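Local coordinates for phosphoprotein (Spring viremia of carp virus, PDB 7C5Z) that probably serves as the polymerase cofactor and nucleoprotein chaperone in viral RNA replication, its central domain, the part modelled here, forming a dimer, at residues A[20-25]-A[29-34]; A[66-71]-A[76-81]; A[9-12]-A[17-20]. All coordinates share one frame; numbering follows the deposited sequence.

Interaction 1: A[20-25]-A[29-34]; sequences PSVSNH and TYVRYN
N24 and T29 reach out side by side from neighbouring strands, and OG1 of T29 donates a short 2.6 Å hydrogen bond to OD1 of N24. T29 sets this up with OG1 anti to its carbonyl carbon (chi1 -57°), which turns CG2 the other way, against CG1 of V22 at a tight 3.5 Å. On the same face CB of P20 packs on CG1 of V31 at 3.6 Å and, obliquely, on the Y33 ring, 3.8 Å from CE1.

The opposite face carries S21, S23, Y30 and R32. Here the side chains of Y30 and H25 cross at about a right angle, their ring planes oblique at 61°: CD1 of Y30 lies at the edge of the imidazole, 3.8 Å from CD2 of H25, while CB of H25 rests near CE1 of the phenol ring. One water links OG of S23 to the Y30 carbonyl. R32 leads away to a salt bridge with E77 and a cation-pi contact with F75.

The backbone between these two faces is an antiparallel beta hairpin, S21 paired with R32 and S23 with Y30, two bonds each. Strand 21-25 is one of the two outermost within the chain; strand 28-33 is bonded on its other side to strand 76-81. Helix 41-62 of the second subunit meets the P20, V22 and V31 face through Q57, with S53 bonded to OH of Y33 and K61 to OG1 of T29.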
loop_
_atom_site.group_PDB
_atom_site.type_symbol
_atom_site.label_atom_id
_atom_site.label_comp_id
_atom_site.label_asym_id
_atom_site.label_seq_id
_atom_site.Cartn_x
_atom_site.Cartn_y
_atom_site.Cartn_z
ATOM N N PRO A 20 0.899 4.975 10.939
ATOM C CA PRO A 20 2.162 4.245 11.079
ATOM C C PRO A 20 2.860 4.585 12.389
ATOM O O PRO A 20 2.589 5.611 13.011
ATOM C CB PRO A 20 2.978 4.766 9.883
ATOM C CG PRO A 20 2.510 6.197 9.746
ATOM C CD PRO A 20 1.052 6.222 10.162
ATOM N N SER A 21 3.741 3.678 12.818
ATOM C CA SER A 21 4.661 3.893 13.932
ATOM C C SER A 21 6.066 3.773 13.358
ATOM O O SER A 21 6.386 2.767 12.719
ATOM C CB SER A 21 4.427 2.868 15.044
ATOM O OG SER A 21 5.336 3.055 16.106
ATOM N N VAL A 22 6.890 4.800 13.553
ATOM C CA VAL A 22 8.157 4.933 12.842
ATOM C C VAL A 22 9.317 4.861 13.828
ATOM O O VAL A 22 9.347 5.599 14.823
ATOM C CB VAL A 22 8.192 6.245 12.035
ATOM C CG1 VAL A 22 9.592 6.497 11.482
ATOM C CG2 VAL A 22 7.162 6.174 10.905
ATOM N N SER A 23 10.293 4.005 13.538
ATOM C CA SER A 23 11.498 3.916 14.357
ATOM C C SER A 23 12.708 3.762 13.451
ATOM O O SER A 23 12.582 3.507 12.250
ATOM C CB SER A 23 11.428 2.741 15.339
ATOM O OG SER A 23 11.357 1.521 14.618
ATOM N N ASN A 24 13.901 3.916 14.031
ATOM C CA ASN A 24 15.142 3.809 13.279
ATOM C C ASN A 24 16.054 2.820 13.977
ATOM O O ASN A 24 16.267 2.913 15.188
ATOM C CB ASN A 24 15.836 5.166 13.135
ATOM C CG ASN A 24 15.064 6.096 12.228
ATOM O OD1 ASN A 24 15.125 5.980 11.006
ATOM N ND2 ASN A 24 14.307 7.014 12.833
ATOM N N HIS A 25 16.564 1.861 13.207
ATOM C CA HIS A 25 17.427 0.818 13.745
ATOM C C HIS A 25 18.526 0.506 12.741
ATOM O O HIS A 25 18.929 1.381 11.966
ATOM C CB HIS A 25 16.620 -0.447 14.067
ATOM C CG HIS A 25 15.556 -0.242 15.099
ATOM N ND1 HIS A 25 15.841 -0.027 16.430
ATOM C CD2 HIS A 25 14.205 -0.221 14.996
ATOM C CE1 HIS A 25 14.714 0.116 17.105
ATOM N NE2 HIS A 25 13.706 0.003 16.257
ATOM N N THR A 29 14.906 2.913 8.445
ATOM C CA THR A 29 13.692 3.278 9.155
ATOM C C THR A 29 12.685 2.148 9.021
ATOM O O THR A 29 12.445 1.649 7.913
ATOM C CB THR A 29 13.119 4.575 8.573
ATOM O OG1 THR A 29 14.121 5.609 8.647
ATOM C CG2 THR A 29 11.903 5.022 9.339
ATOM N N TYR A 30 12.091 1.758 10.138
ATOM C CA TYR A 30 11.035 0.758 10.141
ATOM C C TYR A 30 9.696 1.449 10.342
ATOM O O TYR A 30 9.543 2.253 11.274
ATOM C CB TYR A 30 11.254 -0.274 11.243
ATOM C CG TYR A 30 12.424 -1.211 11.014
ATOM C CD1 TYR A 30 13.728 -0.818 11.298
ATOM C CD2 TYR A 30 12.205 -2.494 10.538
ATOM C CE1 TYR A 30 14.791 -1.691 11.093
ATOM C CE2 TYR A 30 13.254 -3.369 10.345
ATOM C CZ TYR A 30 14.531 -2.959 10.615
ATOM O OH TYR A 30 15.546 -3.870 10.402
ATOM N N VAL A 31 8.737 1.131 9.475
ATOM C CA VAL A 31 7.398 1.714 9.500
ATOM C C VAL A 31 6.431 0.578 9.788
ATOM O O VAL A 31 6.223 -0.286 8.926
ATOM C CB VAL A 31 7.066 2.387 8.166
ATOM C CG1 VAL A 31 5.680 3.017 8.198
ATOM C CG2 VAL A 31 8.166 3.403 7.816
ATOM N N ARG A 32 5.842 0.568 10.980
ATOM C CA ARG A 32 4.981 -0.525 11.405
ATOM C C ARG A 32 3.526 -0.085 11.432
ATOM O O ARG A 32 3.186 0.930 12.057
ATOM C CB ARG A 32 5.376 -1.057 12.778
ATOM C CG ARG A 32 4.573 -2.302 13.153
ATOM C CD ARG A 32 5.104 -2.961 14.426
ATOM N NE ARG A 32 6.400 -3.609 14.221
ATOM C CZ ARG A 32 6.883 -4.561 15.013
ATOM N NH1 ARG A 32 6.169 -4.988 16.046
ATOM N NH2 ARG A 32 8.073 -5.092 14.758
ATOM N N TYR A 33 2.674 -0.854 10.761
ATOM C CA TYR A 33 1.222 -0.657 10.740
ATOM C C TYR A 33 0.606 -1.665 11.705
ATOM O O TYR A 33 0.461 -2.845 11.375
ATOM C CB TYR A 33 0.677 -0.828 9.319
ATOM C CG TYR A 33 1.093 0.335 8.441
ATOM C CD1 TYR A 33 0.366 1.519 8.450
ATOM C CD2 TYR A 33 2.275 0.282 7.698
ATOM C CE1 TYR A 33 0.771 2.607 7.697
ATOM C CE2 TYR A 33 2.687 1.373 6.937
ATOM C CZ TYR A 33 1.929 2.518 6.950
ATOM O OH TYR A 33 2.328 3.602 6.211
ATOM N N ASN A 34 0.242 -1.194 12.895
ATOM C CA ASN A 34 -0.338 -2.023 13.944
ATOM C C ASN A 34 -1.857 -2.049 13.848
ATOM O O ASN A 34 -2.479 -1.312 13.079
ATOM C CB ASN A 34 0.062 -1.498 15.316
ATOM C CG ASN A 34 1.525 -1.722 15.615
ATOM O OD1 ASN A 34 2.017 -2.848 15.492
ATOM N ND2 ASN A 34 2.234 -0.662 16.001
HETATM O O HOH W 1 5.037 -0.300 16.914
HETATM O O HOH W 2 8.709 0.974 13.908
#

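Interaction 2: A[66-71]-A[76-81]; sequences IDLFDY and LEVFLP
D67 with F79 and F69 with E77 form two hydrogen-bonded pairs between antiparallel strands, their N-to-C directions 155° apart, joined by four backbone bonds, of which the one from F69 N to E77 O, 2.7 Å long, is nearly straight. This is the second beta hairpin of the domain, and its strand 67-70 forms one margin of the sheet within the chain.

One face is greasy. CG2 of I66 touches both CG1 of V78 (3.7 Å) and CD2 of L80 (3.6 Å), and CD1 of L68 crosses to CG2 of V78. Helix 41-62 covers this layer through I55 and M51, while Y62 of the second subunit packs on I66 and L80. Further along, D70 and L76 lie side by side, and the D70 carboxylate also bonds to S48 of the helix.

On the other face the F69 ring stands almost perpendicular to the carboxylate of E77, whose main partner is R32; the two planes are 83° apart. F69 has CG anti to its carbonyl carbon (chi1 -65°), which carries the ring along the strand toward F79 and brings its edge, CE2, in the ring plane, to 3.7 Å from CB of F79.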
loop_
_atom_site.group_PDB
_atom_site.type_symbol
_atom_site.label_atom_id
_atom_site.label_comp_id
_atom_site.label_asym_id
_atom_site.label_seq_id
_atom_site.Cartn_x
_atom_site.Cartn_y
_atom_site.Cartn_z
ATOM N N ILE A 66 13.916 -1.458 -0.435
ATOM C CA ILE A 66 12.769 -1.437 0.474
ATOM C C ILE A 66 12.208 -2.845 0.613
ATOM O O ILE A 66 12.099 -3.578 -0.379
ATOM C CB ILE A 66 11.705 -0.457 -0.049
ATOM C CG1 ILE A 66 12.315 0.937 -0.253
ATOM C CG2 ILE A 66 10.495 -0.384 0.899
ATOM C CD1 ILE A 66 11.400 1.880 -1.010
ATOM N N ASP A 67 11.862 -3.247 1.844
ATOM C CA ASP A 67 11.344 -4.598 2.055
ATOM C C ASP A 67 10.134 -4.581 2.981
ATOM O O ASP A 67 9.870 -3.607 3.688
ATOM C CB ASP A 67 12.402 -5.538 2.635
ATOM C CG ASP A 67 12.143 -7.003 2.273
ATOM O OD1 ASP A 67 11.198 -7.297 1.491
ATOM O OD2 ASP A 67 12.899 -7.864 2.777
ATOM N N LEU A 68 9.415 -5.696 2.981
ATOM C CA LEU A 68 8.200 -5.861 3.762
ATOM C C LEU A 68 8.366 -7.063 4.675
ATOM O O LEU A 68 8.860 -8.112 4.238
ATOM C CB LEU A 68 6.997 -6.065 2.842
ATOM C CG LEU A 68 5.684 -6.431 3.512
ATOM C CD1 LEU A 68 5.136 -5.242 4.261
ATOM C CD2 LEU A 68 4.711 -6.939 2.444
ATOM N N PHE A 69 7.965 -6.906 5.936
ATOM C CA PHE A 69 7.975 -7.987 6.918
ATOM C C PHE A 69 6.538 -8.295 7.324
ATOM O O PHE A 69 5.850 -7.447 7.911
ATOM C CB PHE A 69 8.843 -7.615 8.127
ATOM C CG PHE A 69 10.295 -7.463 7.779
ATOM C CD1 PHE A 69 11.112 -8.579 7.718
ATOM C CD2 PHE A 69 10.832 -6.234 7.469
ATOM C CE1 PHE A 69 12.453 -8.465 7.376
ATOM C CE2 PHE A 69 12.177 -6.112 7.129
ATOM C CZ PHE A 69 12.982 -7.230 7.077
ATOM N N ASP A 70 6.089 -9.503 6.995
ATOM C CA ASP A 70 4.730 -9.966 7.256
ATOM C C ASP A 70 4.840 -11.321 7.940
ATOM O O ASP A 70 5.413 -12.253 7.365
ATOM C CB ASP A 70 3.960 -10.055 5.928
ATOM C CG ASP A 70 2.550 -10.578 6.076
ATOM O OD1 ASP A 70 2.096 -10.871 7.197
ATOM O OD2 ASP A 70 1.886 -10.687 5.018
ATOM N N TYR A 71 4.357 -11.418 9.186
ATOM C CA TYR A 71 4.384 -12.675 9.934
ATOM C C TYR A 71 3.003 -13.303 10.048
ATOM O O TYR A 71 2.803 -14.193 10.884
ATOM C CB TYR A 71 4.980 -12.458 11.325
ATOM C CG TYR A 71 6.313 -11.752 11.280
ATOM C CD1 TYR A 71 6.377 -10.359 11.292
ATOM C CD2 TYR A 71 7.509 -12.467 11.198
ATOM C CE1 TYR A 71 7.579 -9.700 11.232
ATOM C CE2 TYR A 71 8.746 -11.790 11.146
ATOM C CZ TYR A 71 8.756 -10.411 11.162
ATOM O OH TYR A 71 9.932 -9.696 11.104
ATOM N N LEU A 76 1.869 -5.185 9.885
ATOM C CA LEU A 76 2.746 -5.246 8.719
ATOM C C LEU A 76 3.833 -4.201 8.903
ATOM O O LEU A 76 3.569 -3.111 9.416
ATOM C CB LEU A 76 1.984 -4.978 7.405
ATOM C CG LEU A 76 0.906 -6.019 7.052
ATOM C CD1 LEU A 76 -0.070 -5.497 5.995
ATOM C CD2 LEU A 76 1.563 -7.334 6.614
ATOM N N GLU A 77 5.054 -4.518 8.493
ATOM C CA GLU A 77 6.177 -3.622 8.741
ATOM C C GLU A 77 6.998 -3.430 7.475
ATOM O O GLU A 77 7.367 -4.406 6.817
ATOM C CB GLU A 77 7.050 -4.173 9.863
ATOM C CG GLU A 77 8.215 -3.303 10.226
ATOM C CD GLU A 77 8.944 -3.855 11.423
ATOM O OE1 GLU A 77 8.701 -3.357 12.535
ATOM O OE2 GLU A 77 9.748 -4.803 11.253
ATOM N N VAL A 78 7.284 -2.177 7.129
ATOM C CA VAL A 78 8.084 -1.844 5.953
ATOM C C VAL A 78 9.449 -1.344 6.416
ATOM O O VAL A 78 9.532 -0.547 7.359
ATOM C CB VAL A 78 7.379 -0.802 5.073
ATOM C CG1 VAL A 78 8.253 -0.403 3.889
ATOM C CG2 VAL A 78 6.053 -1.362 4.562
ATOM N N PHE A 79 10.515 -1.831 5.774
ATOM C CA PHE A 79 11.878 -1.378 6.044
ATOM C C PHE A 79 12.346 -0.452 4.926
ATOM O O PHE A 79 12.329 -0.825 3.745
ATOM C CB PHE A 79 12.832 -2.566 6.198
ATOM C CG PHE A 79 14.267 -2.177 6.317
ATOM C CD1 PHE A 79 14.755 -1.632 7.496
ATOM C CD2 PHE A 79 15.135 -2.354 5.247
ATOM C CE1 PHE A 79 16.090 -1.278 7.614
ATOM C CE2 PHE A 79 16.479 -1.992 5.359
ATOM C CZ PHE A 79 16.950 -1.464 6.525
ATOM N N LEU A 80 12.755 0.753 5.305
ATOM C CA LEU A 80 13.252 1.752 4.365
ATOM C C LEU A 80 14.734 1.988 4.637
ATOM O O LEU A 80 15.083 2.676 5.605
ATOM C CB LEU A 80 12.466 3.060 4.519
ATOM C CG LEU A 80 10.932 2.998 4.462
ATOM C CD1 LEU A 80 10.365 4.389 4.705
ATOM C CD2 LEU A 80 10.490 2.489 3.126
ATOM N N PRO A 81 15.647 1.451 3.829
ATOM C CA PRO A 81 17.077 1.612 4.136
ATOM C C PRO A 81 17.530 3.063 4.036
ATOM O O PRO A 81 17.040 3.837 3.208
ATOM C CB PRO A 81 17.776 0.737 3.085
ATOM C CG PRO A 81 16.766 0.516 1.999
ATOM C CD PRO A 81 15.394 0.651 2.617
#

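Interaction 3: A[9-12]-A[17-20]; sequences IDLG and IVMP
L11 and V18 make the apolar part of this contact, and it is slender. CD1 of L11 reaches CG2 of V18 at 4.1 Å, the two side chains crossing at a slant, and the same methyl lies 4.1 Å from the carbonyl oxygen O of I17. L11 places CG anti to its carbonyl carbon (chi1 -49°), and with the chain extended at chi2 the CD1 branch is carried across to the second segment. V18 meets it with CG2, the branch anti to its own carbonyl carbon. Around this pair, L36 and V39 touch the buried L11 and Y33 packs on V18, while Y43, L46 and K49 of the second subunit press on I9, L11 and V18 in turn.

The polar part is a water bridge. A single water accepts from the backbone N of L11 at 2.8 Å and lies 2.7 Å from O of I17, to which it can donate, spanning two backbones that do not approach closely enough to pair directly here. I9 is joined to G16, just before the second segment, by a backbone hydrogen bond at the base of the loop.

Within 9-12, D10 forms an Asx turn: its OD1 accepts from N of G12 at 2.8 Å, approached from above the carboxylate plane, with an N-H...O angle of 153°. The same oxygen also takes the N-H of G14, so one carboxylate atom grips two amides of the loop.

Neither segment is a regular strand. With one methyl contact and one water between them, the shape of this loop probably depends as much on the Asx turn and on the packing of the second subunit as on the direct touch.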
loop_
_atom_site.group_PDB
_atom_site.type_symbol
_atom_site.label_atom_id
_atom_site.label_comp_id
_atom_site.label_asym_id
_atom_site.label_seq_id
_atom_site.Cartn_x
_atom_site.Cartn_y
_atom_site.Cartn_z
ATOM N N ILE A 9 -13.273 0.885 9.012
ATOM C CA ILE A 9 -12.622 -0.057 9.915
ATOM C C ILE A 9 -11.751 0.708 10.903
ATOM O O ILE A 9 -10.982 1.600 10.517
ATOM C CB ILE A 9 -11.795 -1.073 9.113
ATOM C CG1 ILE A 9 -12.716 -1.969 8.284
ATOM C CG2 ILE A 9 -10.929 -1.910 10.033
ATOM C CD1 ILE A 9 -12.043 -2.539 7.083
ATOM N N ASP A 10 -11.858 0.359 12.184
ATOM C CA ASP A 10 -11.072 0.994 13.237
ATOM C C ASP A 10 -9.931 0.057 13.621
ATOM O O ASP A 10 -10.162 -1.035 14.152
ATOM C CB ASP A 10 -11.947 1.333 14.443
ATOM C CG ASP A 10 -11.275 2.304 15.420
ATOM O OD1 ASP A 10 -10.035 2.486 15.375
ATOM O OD2 ASP A 10 -12.002 2.898 16.247
ATOM N N LEU A 11 -8.703 0.485 13.341
ATOM C CA LEU A 11 -7.492 -0.230 13.723
ATOM C C LEU A 11 -6.951 0.213 15.070
ATOM O O LEU A 11 -5.866 -0.224 15.460
ATOM C CB LEU A 11 -6.405 -0.026 12.668
ATOM C CG LEU A 11 -6.791 -0.249 11.209
ATOM C CD1 LEU A 11 -5.611 0.077 10.306
ATOM C CD2 LEU A 11 -7.239 -1.683 11.023
ATOM N N GLY A 12 -7.662 1.090 15.769
ATOM C CA GLY A 12 -7.188 1.646 17.025
ATOM C C GLY A 12 -6.958 3.139 16.996
ATOM O O GLY A 12 -6.613 3.715 18.040
ATOM N N ILE A 17 -9.117 5.378 9.889
ATOM C CA ILE A 17 -7.806 6.018 9.973
ATOM C C ILE A 17 -6.713 4.956 10.002
ATOM O O ILE A 17 -6.833 3.933 10.688
ATOM C CB ILE A 17 -7.713 6.937 11.206
ATOM C CG1 ILE A 17 -8.702 8.097 11.067
ATOM C CG2 ILE A 17 -6.288 7.470 11.390
ATOM C CD1 ILE A 17 -8.663 9.059 12.223
ATOM N N VAL A 18 -5.636 5.210 9.263
ATOM C CA VAL A 18 -4.448 4.366 9.260
ATOM C C VAL A 18 -3.293 5.205 9.783
ATOM O O VAL A 18 -3.035 6.297 9.262
ATOM C CB VAL A 18 -4.129 3.838 7.850
ATOM C CG1 VAL A 18 -2.770 3.133 7.849
ATOM C CG2 VAL A 18 -5.235 2.909 7.354
HETATM N N MSE A 19 -2.605 4.702 10.802
HETATM C CA MSE A 19 -1.456 5.409 11.356
HETATM C C MSE A 19 -0.245 4.485 11.396
HETATM O O MSE A 19 -0.357 3.355 11.848
HETATM C CB MSE A 19 -1.747 5.912 12.776
HETATM C CG MSE A 19 -2.733 7.063 12.888
HETATM SE SE MSE A 19 -2.127 8.744 12.087
HETATM C CE MSE A 19 -0.470 8.921 13.059
ATOM N N PRO A 20 0.899 4.975 10.939
ATOM C CA PRO A 20 2.162 4.245 11.079
ATOM C C PRO A 20 2.860 4.585 12.389
ATOM O O PRO A 20 2.589 5.611 13.011
ATOM C CB PRO A 20 2.978 4.766 9.883
ATOM C CG PRO A 20 2.510 6.197 9.746
ATOM C CD PRO A 20 1.052 6.222 10.162
HETATM O O HOH W 3 -8.014 3.225 12.983
#

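From the N terminus, interaction 3 comes first, closing a short loop ahead of the sheet; its second segment ends at P20, where interaction 1 begins and closes the hairpin of strands 21-25 and 28-33. Helix 41-62 follows, and only then does interaction 2 close the hairpin of strands 67-70 and 76-81. The three lie in series, none nested or crossed. Interactions 1 and 2 meet inside the sheet, where strand 28-33 bonds to strand 76-81 and the Y30 and F79 rings touch. Interaction 3 shares P20 with interaction 1 and packs against it, L11 near N34, but stays about 8 Å from interaction 2 at the nearest atoms. All three touch the second subunit.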